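Local coordinates for SCO1/SenC family lipoprotein (Bacillus anthracis, PDB 4HDE), which belongs to the SCO1/SenC family of thioredoxin-like lipoproteins and, as in its relatives, probably takes part in copper handling for cytochrome c oxidase assembly, at residues F71-V76 with S98-L103; L8-E13 with N118-V123; F137-Q142 with R163-L168; M40-Q45 with D79-E84. One frame throughout, in Å; residues are numbered along the deposited sequence.

Contact 1. Residues F71-V76 with S98-L103; sequences FVSFSV and SNWNLL
Phe71 drops its CB onto one face of the Trp100 indole, 3.8 Å from the centroid of the five-membered ring, so that the root of the Phe71 side chain rests on the flat of the indole in a CH-pi contact. The two rings themselves meet only obliquely. Trp100 carries CG anti to its backbone N (chi1 -165°), and the indole lies on the sheet face shared with Phe71 and Ser73. There Trp100 NE1 meets Ser73 OG in a bond that is 3.1 Å long, lies in the ring plane and is almost straight; Ser73 OG is also bonded to Asp38, which fixes the hydroxyl from the next strand. Asn99 flanks the Phe71 ring, with ND2 in plane at its edge while bonded to Val69 O. On the opposite face of the sheet, Leu103 CD1 touches both Val72 CG1, at 3.6 Å, and Phe74 CE1, at 3.7 Å, and Val72 CG1 lies over a face of the Phe74 ring, offset toward its rim. Five backbone hydrogen bonds, from Phe71 N to Asn99 O through Ser75 N to Leu103 O, keep the strands in parallel register at an axis separation of 4.7 Å. Helix 48-64 touches Phe71 and Trp100, and helix 83-90 touches Trp100 and Leu102. Strands 70-75 and 100-103, joined through helix 83-90, form a beta-alpha-beta crossover, here at the edge of the thioredoxin-like sheet.

Contact 2. Residues L8-E13 with N118-V123; sequences LNWDLE and NFQSLV
Asn118 of helix 108-119 and Glu13 exchange a pair of hydrogen bonds through the Asn118 amide. Its OD1 accepts Glu13 N at 2.8 Å, and its ND2 donates to Glu13 OE2, also at 2.8 Å, along a line in the amide plane that meets the carboxylate from above its own plane. ND2 is bonded to Phe114 O as well, so the turn of the amide is fixed from both ends. Trp10 supplies the second large surface. The Gln120 amide stacks over one indole face with the planes 18° apart and NE2 lying 3.3 Å above the plane of the Trp10 ring; Leu8 CD1 lies over the rim of the opposite face. Nearby, Trp10 CE3 comes within 3.5 Å of Asn118 O. Between these two groups lies Leu12, whose CD2, in one of two modelled conformers, touches Asn118 CB and the Phe119 ring. Asn9 and Trp10 form a G1 beta bulge opposite Val146, which ties this loop to the edge strand as well. The chemistry is thus divided: an amide using both its acceptor and its donor orients the loop at Glu13, whereas at Trp10 a flat amide lies on a flat ring, with NE1 and the Gln120 nitrogen, both donors, close but unbonded.

Contact 3. Residues F137-Q142 with R163-L168; sequences FYLIDQ and RDMKRL
Leu139 pushes its CD2 methyl against Leu168 CD1, tip to tip at 3.7 Å, and the same methyl lies equally close to Asp164 CB. Leu139 CD1, the other branch, meets Met165 CG, a methylene of what is here selenomethionine, more loosely at 4.1 Å. One leucine from the strand thus fits among Asp164, Met165 and Leu168, spread over one turn of the helix (i, i+1, i+4). Leu139 carries CG anti to its backbone N (chi1 180°), which directs the branch point away from the strand toward the helix. Leu168 answers with both methyls, since its CD2 rests 3.9 Å from Asp141 CB. Beyond the strand end the contact turns polar. The Gln142 chain is bent about CB-CG (chi2 98°, which sets CD), and NE2 bonds to Leu168 O at 2.9 Å in a nearly straight line, approaching from above the carbonyl plane. Asp164 shows the apolar layer its CB alone; its OD2 is held by Tyr150, and its OD1 takes both NE and NH1 of Arg163, side-on and from one face of the carboxylate. The two elements run almost parallel, with axes 10.2 Å apart at 14°. Met165 continues the layer onto Val36, and Phe137, on the strand face of Leu139, meets Met55 of helix 48-64. A C-terminal helix packed on strand 136-140 and its neighbours after the hairpin of 136-140 and 146-151 is the beta-beta-alpha ending of the thioredoxin fold.

Contact 4. Residues M40-Q45 with D79-E84; sequences MFTNCQ and DLDKPE
Thr42 places OG1 between its backbone N and carbonyl carbon (chi1 74°), while Asp81 holds CG anti to its own carbonyl carbon (chi1 -68°), and with these settings the hydroxyl and the carboxylate reach each other tip to tip. Thr42 OG1 donates to Asp81 OD1 over a short 2.6 Å, from above the carboxylate plane. The backbone joins in: Thr42 N donates to Asp81 OD2 at 3.0 Å, on its syn side and not far from the carboxylate plane, and only weakly to OD1. One residue therefore grips both oxygens, through its main chain and its side chain. Phe41 adds a close approach, with its CA lying 3.3 Å from Asp81 OD2.

A water extends the grip to the following residue. It accepts from both Asn43 N and Asn43 ND2 and donates to Asp81 OD1 at 2.8 Å, linking the type I turn of Phe41 to Cys44 with the acidic group. Leu80 CD1 lies 3.6 Å from Asn43 ND2, the two side chains crossing at about a right angle, so a methyl borders the polar patch. Ser75 at the end of strand 70-75 also bonds to Asp81 OD2. Cys44, whose CB lies over a face of the Phe41 ring, and Cys48 are spaced as in the CxxxC motif through which SCO relatives bind copper. The chemistry implies a buried carboxylate gathering donors from a backbone N-H, two hydroxyls and a water, which would fix the start of that cysteine loop against the segment leading into helix 83-90.

How the contacts relate
From the N terminus, contact 2 opens first: residues 8-13 wait until 118-123 closes a loop of more than a hundred residues, and contacts 1 and 4 both form within it. These two cross, because 40-45 opens contact 4, 71-76 opens contact 1, and 79-84 and 98-103 then close them in that order. They also touch, through Ser75 with Asp81 and Val76 with Met40. Contact 1 meets contact 2 where Val76 packs on Val123. Contact 3 follows in series, and its Tyr138 packs against Phe119 and Trp10 of contact 2. Together they join the parallel edge of the sheet, the cysteine loop, the N-terminal segment and the C-terminal helix. Contacts 3 and 4 lie on opposite sides of the chain's centre.

Contact 1. Residues F71-V76 with S98-L103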
# COMPACT_ATOMS: atom_id res chain seq x y z
N PHE A 71 1.66 6.55 -2.48
CA PHE A 71 0.93 5.57 -1.70
C PHE A 71 0.32 4.55 -2.63
O PHE A 71 -0.20 4.91 -3.69
CB PHE A 71 -0.14 6.26 -0.85
CG PHE A 71 0.45 7.17 0.19
CD1 PHE A 71 0.82 6.67 1.42
CD2 PHE A 71 0.68 8.51 -0.09
CE1 PHE A 71 1.41 7.51 2.37
CE2 PHE A 71 1.26 9.34 0.85
CZ PHE A 71 1.62 8.83 2.07
N VAL A 72 0.40 3.29 -2.23
CA VAL A 72 -0.12 2.19 -3.04
C VAL A 72 -0.85 1.22 -2.14
O VAL A 72 -0.32 0.77 -1.13
CB VAL A 72 1.02 1.45 -3.77
CG1 VAL A 72 0.48 0.24 -4.55
CG2 VAL A 72 1.76 2.40 -4.70
N SER A 73 -2.10 0.92 -2.50
CA SER A 73 -2.89 -0.10 -1.80
C SER A 73 -3.20 -1.23 -2.77
O SER A 73 -3.83 -1.00 -3.80
CB SER A 73 -4.20 0.49 -1.30
OG SER A 73 -3.97 1.57 -0.39
N PHE A 74 -2.78 -2.44 -2.44
CA PHE A 74 -3.06 -3.60 -3.28
C PHE A 74 -4.34 -4.27 -2.80
O PHE A 74 -4.44 -4.60 -1.61
CB PHE A 74 -1.94 -4.65 -3.19
CG PHE A 74 -0.59 -4.16 -3.63
CD1 PHE A 74 -0.24 -4.17 -4.97
CD2 PHE A 74 0.35 -3.74 -2.70
CE1 PHE A 74 1.01 -3.74 -5.39
CE2 PHE A 74 1.61 -3.30 -3.12
CZ PHE A 74 1.93 -3.31 -4.46
N SER A 75 -5.29 -4.52 -3.70
CA SER A 75 -6.46 -5.29 -3.31
C SER A 75 -6.13 -6.77 -3.16
O SER A 75 -5.50 -7.39 -4.04
CB SER A 75 -7.60 -5.15 -4.33
OG SER A 75 -8.67 -6.04 -3.99
N VAL A 76 -6.56 -7.35 -2.05
CA VAL A 76 -6.44 -8.79 -1.84
C VAL A 76 -7.75 -9.51 -2.14
O VAL A 76 -7.88 -10.70 -1.84
CB VAL A 76 -5.95 -9.13 -0.43
CG1 VAL A 76 -4.56 -8.54 -0.20
CG2 VAL A 76 -6.93 -8.63 0.63
N SER A 98 -3.72 12.09 -6.36
CA SER A 98 -2.63 12.38 -7.29
C SER A 98 -1.43 11.47 -7.01
O SER A 98 -0.68 11.12 -7.93
CB SER A 98 -2.22 13.85 -7.22
OG SER A 98 -1.66 14.15 -5.95
N ASN A 99 -1.23 11.11 -5.75
CA ASN A 99 -0.13 10.23 -5.36
C ASN A 99 -0.60 8.98 -4.63
O ASN A 99 0.12 8.45 -3.79
CB ASN A 99 0.90 10.98 -4.51
CG ASN A 99 0.34 11.39 -3.15
OD1 ASN A 99 -0.87 11.55 -2.99
ND2 ASN A 99 1.22 11.55 -2.17
N TRP A 100 -1.82 8.52 -4.91
CA TRP A 100 -2.32 7.32 -4.25
C TRP A 100 -3.02 6.45 -5.29
O TRP A 100 -4.04 6.86 -5.87
CB TRP A 100 -3.30 7.68 -3.13
CG TRP A 100 -3.63 6.57 -2.15
CD1 TRP A 100 -3.45 5.22 -2.30
CD2 TRP A 100 -4.19 6.75 -0.85
NE1 TRP A 100 -3.88 4.55 -1.17
CE2 TRP A 100 -4.33 5.48 -0.27
CE3 TRP A 100 -4.59 7.88 -0.12
CZ2 TRP A 100 -4.86 5.30 1.00
CZ3 TRP A 100 -5.11 7.70 1.14
CH2 TRP A 100 -5.24 6.42 1.69
N ASN A 101 -2.45 5.28 -5.54
CA ASN A 101 -3.01 4.33 -6.49
C ASN A 101 -3.43 3.06 -5.79
O ASN A 101 -2.67 2.50 -5.00
CB ASN A 101 -2.01 4.03 -7.60
CG ASN A 101 -1.85 5.18 -8.55
OD1 ASN A 101 -2.60 5.29 -9.52
ND2 ASN A 101 -0.91 6.08 -8.26
N LEU A 102 -4.67 2.64 -6.04
CA LEU A 102 -5.19 1.38 -5.49
C LEU A 102 -5.23 0.41 -6.66
O LEU A 102 -5.73 0.76 -7.74
CB LEU A 102 -6.58 1.59 -4.88
CG LEU A 102 -6.61 2.54 -3.68
CD1 LEU A 102 -6.75 4.00 -4.10
CD2 LEU A 102 -7.74 2.15 -2.77
N LEU A 103 -4.70 -0.78 -6.46
CA LEU A 103 -4.39 -1.69 -7.56
C LEU A 103 -5.20 -2.99 -7.52
O LEU A 103 -5.56 -3.50 -6.45
CB LEU A 103 -2.89 -2.00 -7.59
CG LEU A 103 -1.95 -0.79 -7.64
CD1 LEU A 103 -0.49 -1.23 -7.72
CD2 LEU A 103 -2.30 0.12 -8.81
O HOH W 1 0.97 5.90 -6.09

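Contact 2. Residues L8-E13 with N118-V123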
# COMPACT_ATOMS: atom_id res chain seq x y z
N LEU A 8 15.14 -3.32 6.14
CA LEU A 8 14.78 -4.69 5.77
C LEU A 8 15.52 -5.19 4.53
O LEU A 8 15.87 -6.36 4.44
CB LEU A 8 13.27 -4.78 5.54
CG LEU A 8 12.38 -4.50 6.76
CD1 LEU A 8 10.92 -4.37 6.32
CD2 LEU A 8 12.53 -5.59 7.81
N ASN A 9 15.74 -4.30 3.57
CA ASN A 9 16.38 -4.66 2.30
C ASN A 9 15.68 -5.81 1.57
O ASN A 9 16.35 -6.69 1.05
CB ASN A 9 17.85 -5.06 2.51
CG ASN A 9 18.68 -3.97 3.17
OD1 ASN A 9 19.40 -4.22 4.14
ND2 ASN A 9 18.58 -2.75 2.64
N TRP A 10 14.36 -5.81 1.53
CA TRP A 10 13.65 -6.87 0.81
C TRP A 10 13.55 -6.57 -0.68
O TRP A 10 13.17 -5.47 -1.08
CB TRP A 10 12.23 -7.04 1.32
CG TRP A 10 12.07 -7.52 2.73
CD1 TRP A 10 13.03 -8.03 3.56
CD2 TRP A 10 10.85 -7.54 3.47
NE1 TRP A 10 12.46 -8.37 4.77
CE2 TRP A 10 11.13 -8.07 4.74
CE3 TRP A 10 9.54 -7.15 3.17
CZ2 TRP A 10 10.14 -8.23 5.71
CZ3 TRP A 10 8.56 -7.31 4.13
CH2 TRP A 10 8.87 -7.84 5.39
N ASP A 11 13.89 -7.56 -1.50
CA ASP A 11 13.71 -7.46 -2.94
C ASP A 11 12.23 -7.44 -3.31
O ASP A 11 11.41 -8.13 -2.71
CB ASP A 11 14.36 -8.66 -3.64
CG ASP A 11 15.88 -8.67 -3.53
OD1 ASP A 11 16.50 -7.58 -3.46
OD2 ASP A 11 16.45 -9.78 -3.53
N LEU A 12 11.90 -6.63 -4.32
CA LEU A 12 10.55 -6.58 -4.87
C LEU A 12 10.57 -6.91 -6.34
O LEU A 12 11.35 -6.34 -7.10
CB LEU A 12 9.95 -5.19 -4.73
CG LEU A 12 9.56 -4.73 -3.34
CD1 LEU A 12 8.86 -3.39 -3.45
CD2 LEU A 12 8.66 -5.76 -2.67
N GLU A 13 9.72 -7.83 -6.75
CA GLU A 13 9.61 -8.15 -8.16
C GLU A 13 9.01 -6.99 -8.94
O GLU A 13 8.31 -6.14 -8.38
CB GLU A 13 8.75 -9.39 -8.36
CG GLU A 13 7.27 -9.12 -8.22
CD GLU A 13 6.44 -10.38 -8.27
OE1 GLU A 13 5.63 -10.52 -9.21
OE2 GLU A 13 6.59 -11.23 -7.36
N ASN A 118 7.04 -11.12 -1.77
CA ASN A 118 7.59 -9.77 -1.68
C ASN A 118 7.42 -9.12 -0.32
O ASN A 118 8.26 -8.32 0.10
CB ASN A 118 6.99 -8.90 -2.77
CG ASN A 118 7.32 -9.40 -4.14
OD1 ASN A 118 8.43 -9.22 -4.63
ND2 ASN A 118 6.37 -10.08 -4.77
N PHE A 119 6.33 -9.44 0.36
CA PHE A 119 6.02 -8.79 1.62
C PHE A 119 5.90 -9.76 2.80
O PHE A 119 5.50 -9.34 3.89
CB PHE A 119 4.77 -7.93 1.48
CG PHE A 119 4.95 -6.76 0.56
CD1 PHE A 119 5.41 -5.54 1.05
CD2 PHE A 119 4.69 -6.87 -0.79
CE1 PHE A 119 5.60 -4.46 0.21
CE2 PHE A 119 4.88 -5.81 -1.64
CZ PHE A 119 5.33 -4.59 -1.14
N GLN A 120 6.25 -11.02 2.58
CA GLN A 120 6.24 -12.03 3.64
C GLN A 120 4.92 -12.03 4.40
O GLN A 120 4.89 -12.17 5.62
CB GLN A 120 7.40 -11.81 4.60
CG GLN A 120 8.72 -11.66 3.88
CD GLN A 120 9.91 -11.75 4.81
OE1 GLN A 120 9.77 -12.05 5.99
NE2 GLN A 120 11.10 -11.51 4.27
N SER A 121 3.83 -11.89 3.66
CA SER A 121 2.50 -11.78 4.24
C SER A 121 1.53 -12.76 3.59
O SER A 121 1.41 -12.81 2.37
CB SER A 121 2.00 -10.35 4.08
OG SER A 121 0.77 -10.14 4.76
N LEU A 122 0.83 -13.53 4.42
CA LEU A 122 -0.14 -14.51 3.94
C LEU A 122 -1.43 -13.83 3.49
O LEU A 122 -1.94 -12.94 4.16
CB LEU A 122 -0.47 -15.51 5.04
CG LEU A 122 -1.56 -16.54 4.71
CD1 LEU A 122 -1.07 -17.53 3.67
CD2 LEU A 122 -2.02 -17.27 5.96
N VAL A 123 -1.94 -14.25 2.34
CA VAL A 123 -3.26 -13.87 1.86
C VAL A 123 -4.06 -15.14 1.67
O VAL A 123 -3.58 -16.12 1.10
CB VAL A 123 -3.19 -13.13 0.52
CG1 VAL A 123 -4.59 -12.93 -0.05
CG2 VAL A 123 -2.50 -11.79 0.69
O HOH W 2 11.00 -9.66 -0.64

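Contact 3. Residues F137-Q142 with R163-L168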
# COMPACT_ATOMS: atom_id res chain seq x y z
N PHE A 137 1.98 -1.27 7.13
CA PHE A 137 2.40 -0.34 6.08
C PHE A 137 3.89 -0.61 5.81
O PHE A 137 4.65 -0.81 6.75
CB PHE A 137 2.26 1.12 6.53
CG PHE A 137 0.84 1.60 6.71
CD1 PHE A 137 -0.26 0.88 6.26
CD2 PHE A 137 0.62 2.84 7.31
CE1 PHE A 137 -1.56 1.37 6.45
CE2 PHE A 137 -0.66 3.33 7.50
CZ PHE A 137 -1.75 2.61 7.06
N TYR A 138 4.29 -0.60 4.55
CA TYR A 138 5.67 -0.84 4.16
C TYR A 138 6.25 0.36 3.45
O TYR A 138 5.63 0.90 2.54
CB TYR A 138 5.75 -2.05 3.22
CG TYR A 138 5.17 -3.30 3.81
CD1 TYR A 138 5.96 -4.17 4.56
CD2 TYR A 138 3.84 -3.62 3.63
CE1 TYR A 138 5.42 -5.33 5.10
CE2 TYR A 138 3.30 -4.77 4.17
CZ TYR A 138 4.09 -5.62 4.90
OH TYR A 138 3.54 -6.77 5.43
N LEU A 139 7.45 0.77 3.86
CA LEU A 139 8.16 1.88 3.23
C LEU A 139 9.18 1.31 2.25
O LEU A 139 10.06 0.54 2.64
CB LEU A 139 8.85 2.75 4.27
CG LEU A 139 9.63 3.95 3.75
CD1 LEU A 139 8.70 4.95 3.10
CD2 LEU A 139 10.41 4.60 4.89
N ILE A 140 9.07 1.73 0.99
CA ILE A 140 9.92 1.25 -0.09
C ILE A 140 10.75 2.41 -0.62
O ILE A 140 10.23 3.51 -0.83
CB ILE A 140 9.07 0.61 -1.22
CG1 ILE A 140 8.32 -0.61 -0.69
CG2 ILE A 140 9.93 0.17 -2.38
CD1 ILE A 140 6.84 -0.42 -0.53
N ASP A 141 12.05 2.19 -0.81
CA ASP A 141 12.93 3.29 -1.22
C ASP A 141 13.02 3.44 -2.74
O ASP A 141 12.39 2.69 -3.51
CB ASP A 141 14.31 3.16 -0.57
CG ASP A 141 15.17 2.04 -1.18
OD1 ASP A 141 14.75 1.38 -2.15
OD2 ASP A 141 16.30 1.86 -0.67
N GLN A 142 13.80 4.43 -3.17
CA GLN A 142 13.92 4.79 -4.58
C GLN A 142 14.57 3.68 -5.40
O GLN A 142 14.39 3.60 -6.61
CB GLN A 142 14.72 6.10 -4.74
CG GLN A 142 14.09 7.28 -4.00
CD GLN A 142 14.73 7.53 -2.64
OE1 GLN A 142 14.95 6.61 -1.86
NE2 GLN A 142 14.99 8.80 -2.35
N ARG A 163 10.00 10.51 9.87
CA ARG A 163 11.45 10.55 10.09
C ARG A 163 12.18 9.72 9.04
O ARG A 163 13.17 10.15 8.45
CB ARG A 163 11.77 10.04 11.51
CG ARG A 163 13.25 9.82 11.82
CD ARG A 163 13.43 8.82 12.98
NE ARG A 163 12.91 7.51 12.63
CZ ARG A 163 12.54 6.58 13.51
NH1 ARG A 163 12.06 5.42 13.08
NH2 ARG A 163 12.64 6.82 14.81
N ASP A 164 11.69 8.50 8.83
CA ASP A 164 12.31 7.61 7.87
C ASP A 164 12.20 8.13 6.43
O ASP A 164 13.15 8.01 5.64
CB ASP A 164 11.73 6.20 8.00
CG ASP A 164 12.07 5.53 9.33
OD1 ASP A 164 13.03 5.95 10.00
OD2 ASP A 164 11.37 4.57 9.72
N MSE A 165 11.05 8.70 6.08
CA MSE A 165 10.90 9.35 4.79
C MSE A 165 11.90 10.48 4.61
O MSE A 165 12.48 10.64 3.53
CB MSE A 165 9.49 9.90 4.62
CG MSE A 165 8.42 8.87 4.39
SE MSE A 165 6.67 9.67 4.59
CE MSE A 165 5.64 8.22 3.84
N LYS A 166 12.09 11.28 5.66
CA LYS A 166 13.05 12.38 5.58
C LYS A 166 14.46 11.86 5.34
O LYS A 166 15.20 12.45 4.57
CB LYS A 166 13.00 13.24 6.84
CG LYS A 166 11.75 14.08 6.94
CD LYS A 166 11.80 14.99 8.15
CE LYS A 166 10.59 15.90 8.21
NZ LYS A 166 10.64 16.80 9.38
N ARG A 167 14.81 10.75 5.97
CA ARG A 167 16.12 10.16 5.75
C ARG A 167 16.29 9.73 4.29
O ARG A 167 17.34 9.95 3.70
CB ARG A 167 16.35 8.97 6.69
CG ARG A 167 16.44 9.31 8.17
CD ARG A 167 17.60 10.23 8.50
NE ARG A 167 17.23 11.64 8.36
CZ ARG A 167 16.49 12.31 9.24
NH1 ARG A 167 16.04 11.70 10.33
NH2 ARG A 167 16.20 13.59 9.03
N LEU A 168 15.26 9.11 3.72
CA LEU A 168 15.34 8.65 2.33
C LEU A 168 15.43 9.80 1.35
O LEU A 168 15.99 9.66 0.26
CB LEU A 168 14.14 7.76 1.97
CG LEU A 168 14.06 6.42 2.69
CD1 LEU A 168 12.81 5.68 2.25
CD2 LEU A 168 15.29 5.57 2.40

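Contact 4. Residues M40-Q45 with D79-E84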
# COMPACT_ATOMS: atom_id res chain seq x y z
N MSE A 40 -5.34 -4.48 1.24
CA MSE A 40 -6.69 -4.26 1.74
C MSE A 40 -7.72 -4.79 0.76
O MSE A 40 -7.37 -5.31 -0.30
CB MSE A 40 -6.93 -2.77 1.98
CG MSE A 40 -6.52 -1.90 0.80
SE MSE A 40 -7.74 -0.41 0.52
CE MSE A 40 -9.16 -1.36 -0.41
N PHE A 41 -8.99 -4.70 1.12
CA PHE A 41 -10.07 -5.05 0.19
C PHE A 41 -11.31 -4.26 0.53
O PHE A 41 -11.53 -3.91 1.69
CB PHE A 41 -10.32 -6.57 0.10
CG PHE A 41 -10.86 -7.21 1.35
CD1 PHE A 41 -12.16 -7.71 1.39
CD2 PHE A 41 -10.05 -7.36 2.47
CE1 PHE A 41 -12.64 -8.32 2.55
CE2 PHE A 41 -10.53 -7.97 3.62
CZ PHE A 41 -11.81 -8.44 3.66
N THR A 42 -12.12 -3.96 -0.47
CA THR A 42 -13.22 -3.01 -0.27
C THR A 42 -14.40 -3.57 0.51
O THR A 42 -15.16 -2.80 1.09
CB THR A 42 -13.73 -2.37 -1.59
OG1 THR A 42 -14.49 -3.32 -2.33
CG2 THR A 42 -12.57 -1.85 -2.43
N ASN A 43 -14.54 -4.88 0.55
CA ASN A 43 -15.64 -5.48 1.31
C ASN A 43 -15.27 -5.86 2.74
O ASN A 43 -15.99 -6.61 3.40
CB ASN A 43 -16.23 -6.68 0.57
CG ASN A 43 -17.11 -6.26 -0.59
OD1 ASN A 43 -18.25 -5.82 -0.40
ND2 ASN A 43 -16.59 -6.38 -1.81
N CYS A 44 -14.15 -5.33 3.22
CA CYS A 44 -13.68 -5.62 4.57
C CYS A 44 -14.62 -5.05 5.63
O CYS A 44 -14.96 -3.87 5.59
CB CYS A 44 -12.26 -5.11 4.78
SG CYS A 44 -11.68 -5.36 6.48
N GLN A 45 -15.03 -5.88 6.58
CA GLN A 45 -15.96 -5.47 7.63
C GLN A 45 -15.23 -5.09 8.92
O GLN A 45 -15.85 -4.74 9.93
CB GLN A 45 -16.96 -6.59 7.91
CG GLN A 45 -17.86 -6.90 6.73
CD GLN A 45 -18.79 -8.07 7.00
OE1 GLN A 45 -18.51 -8.92 7.85
NE2 GLN A 45 -19.90 -8.11 6.28
N ASP A 79 -11.26 -10.55 -7.18
CA ASP A 79 -12.47 -11.12 -7.77
C ASP A 79 -13.66 -10.18 -7.59
O ASP A 79 -14.59 -10.19 -8.40
CB ASP A 79 -12.78 -12.50 -7.18
CG ASP A 79 -11.72 -13.54 -7.52
OD1 ASP A 79 -11.27 -13.57 -8.69
OD2 ASP A 79 -11.35 -14.32 -6.62
N LEU A 80 -13.64 -9.38 -6.52
CA LEU A 80 -14.72 -8.43 -6.27
C LEU A 80 -14.29 -6.98 -6.51
O LEU A 80 -15.09 -6.17 -6.97
CB LEU A 80 -15.26 -8.57 -4.84
CG LEU A 80 -16.17 -9.77 -4.59
CD1 LEU A 80 -16.76 -9.67 -3.19
CD2 LEU A 80 -17.29 -9.84 -5.62
N ASP A 81 -13.03 -6.66 -6.22
CA ASP A 81 -12.55 -5.29 -6.35
C ASP A 81 -12.08 -5.01 -7.76
O ASP A 81 -10.97 -5.39 -8.14
CB ASP A 81 -11.40 -5.01 -5.38
CG ASP A 81 -11.83 -5.01 -3.92
OD1 ASP A 81 -13.05 -5.08 -3.65
OD2 ASP A 81 -10.95 -4.93 -3.04
N LYS A 82 -12.93 -4.36 -8.55
CA LYS A 82 -12.51 -3.86 -9.85
C LYS A 82 -12.17 -2.38 -9.69
O LYS A 82 -12.37 -1.81 -8.62
CB LYS A 82 -13.61 -4.11 -10.89
CG LYS A 82 -14.25 -5.49 -10.81
CD LYS A 82 -13.22 -6.62 -10.94
CE LYS A 82 -13.89 -7.99 -10.83
NZ LYS A 82 -12.90 -9.08 -10.99
N PRO A 83 -11.64 -1.74 -10.74
CA PRO A 83 -11.27 -0.33 -10.58
C PRO A 83 -12.40 0.55 -10.02
O PRO A 83 -12.12 1.37 -9.13
CB PRO A 83 -10.88 0.08 -12.00
CG PRO A 83 -10.27 -1.18 -12.57
CD PRO A 83 -11.12 -2.30 -12.02
N GLU A 84 -13.62 0.40 -10.50
CA GLU A 84 -14.70 1.26 -10.02
C GLU A 84 -14.94 1.09 -8.51
O GLU A 84 -15.25 2.05 -7.81
CB GLU A 84 -15.98 1.05 -10.82
CG GLU A 84 -16.58 -0.33 -10.68
CD GLU A 84 -17.72 -0.58 -11.64
OE1 GLU A 84 -18.08 0.34 -12.41
OE2 GLU A 84 -18.26 -1.70 -11.64
O HOH W 3 -13.76 -6.82 -1.62